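Local coordinates for protein prolyl-tRNA synthetase (Giardia lamblia ATCC 50803, PDB 3IAL) that probably joins proline to its cognate tRNA(Pro) at the expense of ATP, by way of a prolyl-adenylate intermediate held in a class II synthetase core, at residues B[94-106]-B[148-160]. Sequence-based numbering, arbitrary orientation.
Sequences HIKGFEAECFWVE and TCTIFRHETKNTK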
ATOM      1  N   HIS B  94      25.886  13.461  -2.002  1.00 41.58           N
ATOM      2  CA  HIS B  94      24.732  12.594  -2.246  1.00 40.36           C
ATOM      3  C   HIS B  94      24.640  12.172  -3.719  1.00 40.69           C
ATOM      4  O   HIS B  94      24.431  10.992  -4.015  1.00 39.47           O
ATOM      5  CB  HIS B  94      23.445  13.294  -1.808  1.00 39.91           C
ATOM      6  CG  HIS B  94      22.227  12.426  -1.862  1.00 38.51           C
ATOM      7  ND1 HIS B  94      22.001  11.400  -0.969  1.00 34.19           N
ATOM      8  CD2 HIS B  94      21.160  12.440  -2.697  1.00 37.87           C
ATOM      9  CE1 HIS B  94      20.846  10.821  -1.251  1.00 35.94           C
ATOM     10  NE2 HIS B  94      20.316  11.432  -2.296  1.00 35.37           N
ATOM     11  N   ILE B  95      24.809  13.124  -4.639  1.00 41.11           N
ATOM     12  CA  ILE B  95      24.694  12.822  -6.073  1.00 41.28           C
ATOM     13  C   ILE B  95      25.853  11.968  -6.603  1.00 41.21           C
ATOM     14  O   ILE B  95      25.628  11.073  -7.415  1.00 40.32           O
ATOM     15  CB  ILE B  95      24.524  14.103  -6.949  1.00 42.32           C
ATOM     16  CG1 ILE B  95      24.268  13.726  -8.415  1.00 42.36           C
ATOM     17  CG2 ILE B  95      25.746  15.016  -6.851  1.00 39.10           C
ATOM     18  CD1 ILE B  95      23.182  12.685  -8.608  1.00 42.91           C
ATOM     19  N   LYS B  96      27.080  12.224  -6.150  1.00 42.23           N
ATOM     20  CA  LYS B  96      28.218  11.376  -6.543  1.00 43.71           C
ATOM     21  C   LYS B  96      28.016   9.926  -6.101  1.00 42.83           C
ATOM     22  O   LYS B  96      28.467   8.994  -6.780  1.00 41.71           O
ATOM     23  CB  LYS B  96      29.541  11.897  -5.970  1.00 45.38           C
ATOM     24  CG  LYS B  96      29.980  13.269  -6.473  1.00 50.60           C
ATOM     25  CD  LYS B  96      29.972  13.396  -7.997  1.00 52.88           C
ATOM     26  CE  LYS B  96      30.379  14.799  -8.434  1.00 55.00           C
ATOM     27  NZ  LYS B  96      29.557  15.862  -7.773  1.00 54.17           N
ATOM     28  N   GLY B  97      27.344   9.746  -4.964  1.00 41.16           N
ATOM     29  CA  GLY B  97      27.028   8.417  -4.459  1.00 39.82           C
ATOM     30  C   GLY B  97      26.013   7.672  -5.310  1.00 38.51           C
ATOM     31  O   GLY B  97      26.029   6.445  -5.358  1.00 37.55           O
ATOM     32  N   PHE B  98      25.146   8.408  -6.001  1.00 36.93           N
ATOM     33  CA  PHE B  98      24.001   7.801  -6.688  1.00 37.42           C
ATOM     34  C   PHE B  98      23.912   8.013  -8.208  1.00 37.63           C
ATOM     35  O   PHE B  98      23.163   7.299  -8.873  1.00 35.21           O
ATOM     36  CB  PHE B  98      22.701   8.277  -6.020  1.00 36.86           C
ATOM     37  CG  PHE B  98      22.452   7.648  -4.670  1.00 36.32           C
ATOM     38  CD1 PHE B  98      22.164   6.298  -4.571  1.00 35.47           C
ATOM     39  CD2 PHE B  98      22.508   8.404  -3.505  1.00 35.23           C
ATOM     40  CE1 PHE B  98      21.938   5.709  -3.335  1.00 36.09           C
ATOM     41  CE2 PHE B  98      22.283   7.822  -2.263  1.00 34.93           C
ATOM     42  CZ  PHE B  98      22.002   6.474  -2.179  1.00 34.48           C
ATOM     43  N   GLU B  99      24.670   8.958  -8.764  1.00 38.28           N
ATOM     44  CA  GLU B  99      24.473   9.359 -10.165  1.00 40.48           C
ATOM     45  C   GLU B  99      24.586   8.213 -11.176  1.00 41.38           C
ATOM     46  O   GLU B  99      23.954   8.254 -12.231  1.00 44.76           O
ATOM     47  CB  GLU B  99      25.415  10.506 -10.563  1.00 40.92           C
ATOM     48  CG  GLU B  99      26.897  10.162 -10.638  1.00 44.18           C
ATOM     49  CD  GLU B  99      27.727  11.314 -11.215  1.00 50.21           C
ATOM     50  OE1 GLU B  99      27.449  11.750 -12.362  1.00 48.67           O
ATOM     51  OE2 GLU B  99      28.653  11.784 -10.519  1.00 52.17           O
ATOM     52  N   ALA B 100      25.394   7.206 -10.858  1.00 40.46           N
ATOM     53  CA  ALA B 100      25.538   6.038 -11.716  1.00 39.83           C
ATOM     54  C   ALA B 100      24.333   5.101 -11.587  1.00 39.09           C
ATOM     55  O   ALA B 100      24.086   4.279 -12.472  1.00 38.99           O
ATOM     56  CB  ALA B 100      26.827   5.300 -11.390  1.00 40.72           C
ATOM     57  N   GLU B 101      23.592   5.239 -10.487  1.00 37.45           N
ATOM     58  CA  GLU B 101      22.408   4.421 -10.211  1.00 37.47           C
ATOM     59  C   GLU B 101      21.119   4.950 -10.845  1.00 35.23           C
ATOM     60  O   GLU B 101      20.092   4.279 -10.768  1.00 34.26           O
ATOM     61  CB  GLU B 101      22.167   4.329  -8.690  1.00 39.11           C
ATOM     62  CG  GLU B 101      23.350   3.833  -7.855  1.00 43.12           C
ATOM     63  CD  GLU B 101      23.527   2.331  -7.903  1.00 45.52           C
ATOM     64  OE1 GLU B 101      22.927   1.694  -8.795  1.00 50.33           O
ATOM     65  OE2 GLU B 101      24.266   1.789  -7.048  1.00 42.46           O
ATOM     66  N   CYS B 102      21.154   6.148 -11.433  1.00 33.96           N
ATOM     67  CA  CYS B 102      19.927   6.815 -11.898  1.00 34.33           C
ATOM     68  C   CYS B 102      19.492   6.412 -13.304  1.00 33.35           C
ATOM     69  O   CYS B 102      20.264   6.538 -14.257  1.00 35.18           O
ATOM     70  CB  CYS B 102      20.084   8.336 -11.856  1.00 34.83           C
ATOM     71  SG  CYS B 102      20.091   9.025 -10.200  1.00 34.57           S
ATOM     72  N   PHE B 103      18.258   5.928 -13.418  1.00 30.47           N
ATOM     73  CA  PHE B 103      17.574   5.821 -14.705  1.00 29.35           C
ATOM     74  C   PHE B 103      17.098   7.213 -15.089  1.00 29.97           C
ATOM     75  O   PHE B 103      16.541   7.908 -14.250  1.00 31.28           O
ATOM     76  CB  PHE B 103      16.346   4.919 -14.603  1.00 27.87           C
ATOM     77  CG  PHE B 103      16.659   3.456 -14.526  1.00 27.10           C
ATOM     78  CD1 PHE B 103      16.715   2.678 -15.685  1.00 28.19           C
ATOM     79  CD2 PHE B 103      16.870   2.843 -13.299  1.00 23.02           C
ATOM     80  CE1 PHE B 103      16.985   1.313 -15.617  1.00 26.75           C
ATOM     81  CE2 PHE B 103      17.144   1.477 -13.220  1.00 28.61           C
ATOM     82  CZ  PHE B 103      17.199   0.712 -14.376  1.00 28.53           C
ATOM     83  N   TRP B 104      17.296   7.623 -16.342  1.00 29.11           N
ATOM     84  CA  TRP B 104      16.863   8.958 -16.778  1.00 28.42           C
ATOM     85  C   TRP B 104      15.739   8.875 -17.800  1.00 27.65           C
ATOM     86  O   TRP B 104      15.851   8.166 -18.803  1.00 26.41           O
ATOM     87  CB  TRP B 104      18.032   9.763 -17.361  1.00 28.41           C
ATOM     88  CG  TRP B 104      19.054  10.139 -16.325  1.00 29.94           C
ATOM     89  CD1 TRP B 104      20.225   9.501 -16.070  1.00 28.17           C
ATOM     90  CD2 TRP B 104      18.970  11.218 -15.382  1.00 27.95           C
ATOM     91  NE1 TRP B 104      20.890  10.120 -15.037  1.00 25.92           N
ATOM     92  CE2 TRP B 104      20.141  11.175 -14.594  1.00 26.14           C
ATOM     93  CE3 TRP B 104      18.019  12.217 -15.128  1.00 26.28           C
ATOM     94  CZ2 TRP B 104      20.393  12.092 -13.567  1.00 27.69           C
ATOM     95  CZ3 TRP B 104      18.269  13.136 -14.112  1.00 27.77           C
ATOM     96  CH2 TRP B 104      19.447  13.062 -13.339  1.00 28.56           C
ATOM     97  N   VAL B 105      14.657   9.604 -17.520  1.00 25.62           N
ATOM     98  CA  VAL B 105      13.592   9.829 -18.480  1.00 26.86           C
ATOM     99  C   VAL B 105      13.933  11.095 -19.244  1.00 27.17           C
ATOM    100  O   VAL B 105      14.150  12.144 -18.644  1.00 27.92           O
ATOM    101  CB  VAL B 105      12.217   9.999 -17.788  1.00 27.70           C
ATOM    102  CG1 VAL B 105      11.144  10.413 -18.809  1.00 25.52           C
ATOM    103  CG2 VAL B 105      11.828   8.717 -17.076  1.00 25.95           C
ATOM    104  N   GLU B 106      13.982  10.990 -20.564  1.00 28.51           N
ATOM    105  CA  GLU B 106      14.414  12.102 -21.416  1.00 29.32           C
ATOM    106  C   GLU B 106      13.392  12.522 -22.461  1.00 27.99           C
ATOM    107  O   GLU B 106      13.491  13.622 -23.000  1.00 28.90           O
ATOM    108  CB  GLU B 106      15.740  11.752 -22.094  1.00 30.37           C
ATOM    109  CG  GLU B 106      16.816  11.321 -21.097  1.00 34.25           C
ATOM    110  CD  GLU B 106      18.227  11.427 -21.644  1.00 36.67           C
ATOM    111  OE1 GLU B 106      18.404  11.362 -22.877  1.00 43.69           O
ATOM    112  OE2 GLU B 106      19.164  11.569 -20.836  1.00 36.82           O
ATOM    113  N   THR B 148       5.815   4.173   1.339  1.00 23.28           N
ATOM    114  CA  THR B 148       6.064   2.827   0.867  1.00 24.50           C
ATOM    115  C   THR B 148       5.935   2.934  -0.628  1.00 23.45           C
ATOM    116  O   THR B 148       4.912   3.391  -1.128  1.00 23.24           O
ATOM    117  CB  THR B 148       5.011   1.852   1.400  1.00 23.58           C
ATOM    118  OG1 THR B 148       5.157   1.746   2.817  1.00 24.19           O
ATOM    119  CG2 THR B 148       5.151   0.478   0.738  1.00 20.75           C
ATOM    120  N   CYS B 149       6.977   2.540  -1.340  1.00 22.34           N
ATOM    121  CA  CYS B 149       7.021   2.733  -2.784  1.00 25.43           C
ATOM    122  C   CYS B 149       8.176   1.918  -3.341  1.00 25.00           C
ATOM    123  O   CYS B 149       8.813   1.160  -2.609  1.00 26.10           O
ATOM    124  CB  CYS B 149       7.214   4.218  -3.127  1.00 23.41           C
ATOM    125  SG  CYS B 149       8.856   4.896  -2.658  1.00 26.58           S
ATOM    126  N   THR B 150       8.452   2.083  -4.629  1.00 24.87           N
ATOM    127  CA  THR B 150       9.631   1.478  -5.218  1.00 24.10           C
ATOM    128  C   THR B 150      10.631   2.575  -5.565  1.00 23.75           C
ATOM    129  O   THR B 150      10.242   3.721  -5.854  1.00 22.67           O
ATOM    130  CB  THR B 150       9.295   0.582  -6.430  1.00 25.84           C
ATOM    131  OG1 THR B 150       8.987   1.373  -7.587  1.00 21.89           O
ATOM    132  CG2 THR B 150       8.126  -0.330  -6.103  1.00 17.83           C
ATOM    133  N   ILE B 151      11.913   2.221  -5.474  1.00 21.44           N
ATOM    134  CA  ILE B 151      13.016   3.064  -5.929  1.00 21.93           C
ATOM    135  C   ILE B 151      13.755   2.303  -7.027  1.00 23.94           C
ATOM    136  O   ILE B 151      13.480   1.111  -7.250  1.00 23.95           O
ATOM    137  CB  ILE B 151      13.981   3.436  -4.778  1.00 22.58           C
ATOM    138  CG1 ILE B 151      14.416   2.188  -3.993  1.00 20.21           C
ATOM    139  CG2 ILE B 151      13.326   4.464  -3.847  1.00 19.87           C
ATOM    140  CD1 ILE B 151      15.717   2.390  -3.191  1.00 22.07           C
ATOM    141  N   PHE B 152      14.680   2.983  -7.706  1.00 24.13           N
ATOM    142  CA  PHE B 152      15.326   2.444  -8.910  1.00 25.15           C
ATOM    143  C   PHE B 152      16.851   2.615  -8.877  1.00 27.01           C
ATOM    144  O   PHE B 152      17.345   3.716  -8.666  1.00 28.10           O
ATOM    145  CB  PHE B 152      14.749   3.122 -10.159  1.00 24.50           C
ATOM    146  CG  PHE B 152      13.261   2.923 -10.327  1.00 23.41           C
ATOM    147  CD1 PHE B 152      12.770   1.912 -11.149  1.00 26.49           C
ATOM    148  CD2 PHE B 152      12.359   3.741  -9.666  1.00 24.90           C
ATOM    149  CE1 PHE B 152      11.406   1.723 -11.306  1.00 23.78           C
ATOM    150  CE2 PHE B 152      10.975   3.557  -9.815  1.00 27.21           C
ATOM    151  CZ  PHE B 152      10.502   2.549 -10.634  1.00 24.69           C
ATOM    152  N   ARG B 153      17.582   1.517  -9.081  1.00 28.27           N
ATOM    153  CA  ARG B 153      19.047   1.522  -9.063  1.00 30.53           C
ATOM    154  C   ARG B 153      19.588   0.806 -10.296  1.00 32.28           C
ATOM    155  O   ARG B 153      19.555  -0.423 -10.369  1.00 32.94           O
ATOM    156  CB  ARG B 153      19.577   0.817  -7.809  1.00 32.79           C
ATOM    157  CG  ARG B 153      19.051   1.337  -6.483  1.00 30.57           C
ATOM    158  CD  ARG B 153      19.873   2.463  -5.937  1.00 31.21           C
ATOM    159  NE  ARG B 153      19.288   3.009  -4.710  1.00 33.40           N
ATOM    160  CZ  ARG B 153      19.662   2.719  -3.462  1.00 32.75           C
ATOM    161  NH1 ARG B 153      20.648   1.868  -3.208  1.00 34.08           N
ATOM    162  NH2 ARG B 153      19.036   3.305  -2.446  1.00 30.41           N
ATOM    163  N   HIS B 154      20.103   1.571 -11.252  1.00 34.71           N
ATOM    164  CA  HIS B 154      20.577   1.021 -12.525  1.00 39.05           C
ATOM    165  C   HIS B 154      21.819   0.140 -12.429  1.00 43.33           C
ATOM    166  O   HIS B 154      21.895  -0.878 -13.113  1.00 46.48           O
ATOM    167  CB  HIS B 154      20.867   2.138 -13.529  1.00 38.12           C
ATOM    168  CG  HIS B 154      21.718   1.702 -14.677  1.00 40.99           C
ATOM    169  ND1 HIS B 154      21.247   0.889 -15.685  1.00 44.71           N
ATOM    170  CD2 HIS B 154      23.017   1.951 -14.971  1.00 43.34           C
ATOM    171  CE1 HIS B 154      22.217   0.659 -16.552  1.00 46.41           C
ATOM    172  NE2 HIS B 154      23.299   1.297 -16.145  1.00 46.26           N
ATOM    173  N   GLU B 155      22.798   0.535 -11.620  1.00 46.33           N
ATOM    174  CA  GLU B 155      24.111  -0.119 -11.656  1.00 50.50           C
ATOM    175  C   GLU B 155      24.133  -1.461 -10.920  1.00 53.04           C
ATOM    176  O   GLU B 155      25.122  -2.194 -10.993  1.00 55.22           O
ATOM    177  CB  GLU B 155      25.215   0.804 -11.114  1.00 51.75           C
ATOM    178  CG  GLU B 155      26.632   0.365 -11.527  1.00 55.45           C
ATOM    179  CD  GLU B 155      27.694   1.423 -11.281  1.00 58.65           C
ATOM    180  OE1 GLU B 155      28.002   1.707 -10.102  1.00 59.94           O
ATOM    181  OE2 GLU B 155      28.238   1.954 -12.271  1.00 62.35           O
ATOM    182  N   THR B 156      23.049  -1.793 -10.224  1.00 54.52           N
ATOM    183  CA  THR B 156      22.978  -3.066  -9.522  1.00 55.20           C
ATOM    184  C   THR B 156      23.312  -4.217 -10.469  1.00 55.52           C
ATOM    185  O   THR B 156      22.695  -4.378 -11.529  1.00 54.41           O
ATOM    186  CB  THR B 156      21.611  -3.296  -8.881  1.00 54.74           C
ATOM    187  OG1 THR B 156      21.387  -2.287  -7.896  1.00 58.39           O
ATOM    188  CG2 THR B 156      21.562  -4.670  -8.215  1.00 55.49           C
ATOM    189  N   LYS B 157      24.305  -4.999 -10.054  1.00 55.29           N
ATOM    190  CA  LYS B 157      24.910  -6.041 -10.864  1.00 54.94           C
ATOM    191  C   LYS B 157      24.615  -7.373 -10.183  1.00 52.46           C
ATOM    192  O   LYS B 157      24.283  -7.394  -8.998  1.00 53.71           O
ATOM    193  CB  LYS B 157      26.420  -5.780 -10.942  1.00 56.02           C
ATOM    194  CG  LYS B 157      27.130  -6.406 -12.135  1.00 59.36           C
ATOM    195  CD  LYS B 157      28.432  -5.665 -12.474  1.00 62.53           C
ATOM    196  CE  LYS B 157      29.378  -5.541 -11.270  1.00 63.83           C
ATOM    197  NZ  LYS B 157      30.613  -4.784 -11.609  1.00 65.22           N
ATOM    198  N   ASN B 158      24.727  -8.473 -10.924  1.00 49.74           N
ATOM    199  CA  ASN B 158      24.401  -9.803 -10.396  1.00 48.05           C
ATOM    200  C   ASN B 158      23.136  -9.761  -9.546  1.00 44.45           C
ATOM    201  O   ASN B 158      23.194  -9.825  -8.311  1.00 45.83           O
ATOM    202  CB  ASN B 158      25.563 -10.361  -9.569  1.00 48.38           C
ATOM    203  CG  ASN B 158      26.789 -10.640 -10.405  1.00 52.14           C
ATOM    204  OD1 ASN B 158      26.692 -11.128 -11.538  1.00 51.43           O
ATOM    205  ND2 ASN B 158      27.960 -10.335  -9.850  1.00 55.13           N
ATOM    206  N   THR B 159      21.998  -9.636 -10.215  1.00 38.73           N
ATOM    207  CA  THR B 159      20.731  -9.446  -9.531  1.00 35.68           C
ATOM    208  C   THR B 159      20.247 -10.756  -8.887  1.00 33.43           C
ATOM    209  O   THR B 159      20.434 -11.840  -9.433  1.00 31.92           O
ATOM    210  CB  THR B 159      19.642  -8.884 -10.479  1.00 36.34           C
ATOM    211  OG1 THR B 159      19.303  -9.853 -11.473  1.00 30.63           O
ATOM    212  CG2 THR B 159      20.118  -7.608 -11.172  1.00 35.10           C
ATOM    213  N   LYS B 160      19.641 -10.626  -7.711  1.00 30.42           N
ATOM    214  CA  LYS B 160      19.064 -11.742  -6.980  1.00 29.61           C
ATOM    215  C   LYS B 160      17.757 -11.216  -6.395  1.00 27.83           C
ATOM    216  O   LYS B 160      17.762 -10.170  -5.740  1.00 26.77           O
ATOM    217  CB  LYS B 160      20.029 -12.201  -5.870  1.00 30.29           C
ATOM    218  CG  LYS B 160      19.654 -13.519  -5.146  1.00 34.86           C
ATOM    219  CD  LYS B 160      20.898 -14.144  -4.467  1.00 38.13           C
ATOM    220  CE  LYS B 160      20.613 -15.487  -3.751  1.00 40.25           C
ATOM    221  NZ  LYS B 160      20.548 -16.711  -4.652  1.00 37.48           N
TER
HETATM  222  O   HOH W   1      17.009   5.729 -10.967  1.00 26.43           O
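At the start of the motif 2 loop of this class II synthetase core, where strand 143-152 ends, Arg153, His154 and Glu155 pack against Phe98, Glu101 and Phe103, on the way from helix 92-98 into strand 103-108. Glu101 holds the loop at two points: its backbone O accepts a nearly straight hydrogen bond from His154 N (2.8 Å, 173°), the donor lying above the carbonyl plane, and its OE1 receives a more bent one from Glu155 N (3.1 Å). A bend at chi2 (-79°) curls the Glu101 carboxylate back to that second amide. Water 1 accepts from Phe103 N and lies 3.1 Å from Phe152 O.

Phe152 to Glu155 read FRHE, matching the fRxE signature of motif 2; its arginine, Arg153, touches the prolyl-adenylate, as does Thr156. Phe98 CE1 sits over the centre of one guanidinium face, 3.8 Å from Arg153 CZ, with ring and guanidinium planes 61° apart, while Arg153 NE is hydrogen-bonded to Pro121 O. Nearer the backbone, Arg153 CD rests against Glu101 CB.

His154 CB lies over one face of the Phe103 ring, and the imidazole turns its edge to that ring in a T-shaped pair, centroids 5.5 Å apart. His154 ND1 is hydrogen-bonded to Arg166 NH2; Gly108 of the second subunit packs on this histidine.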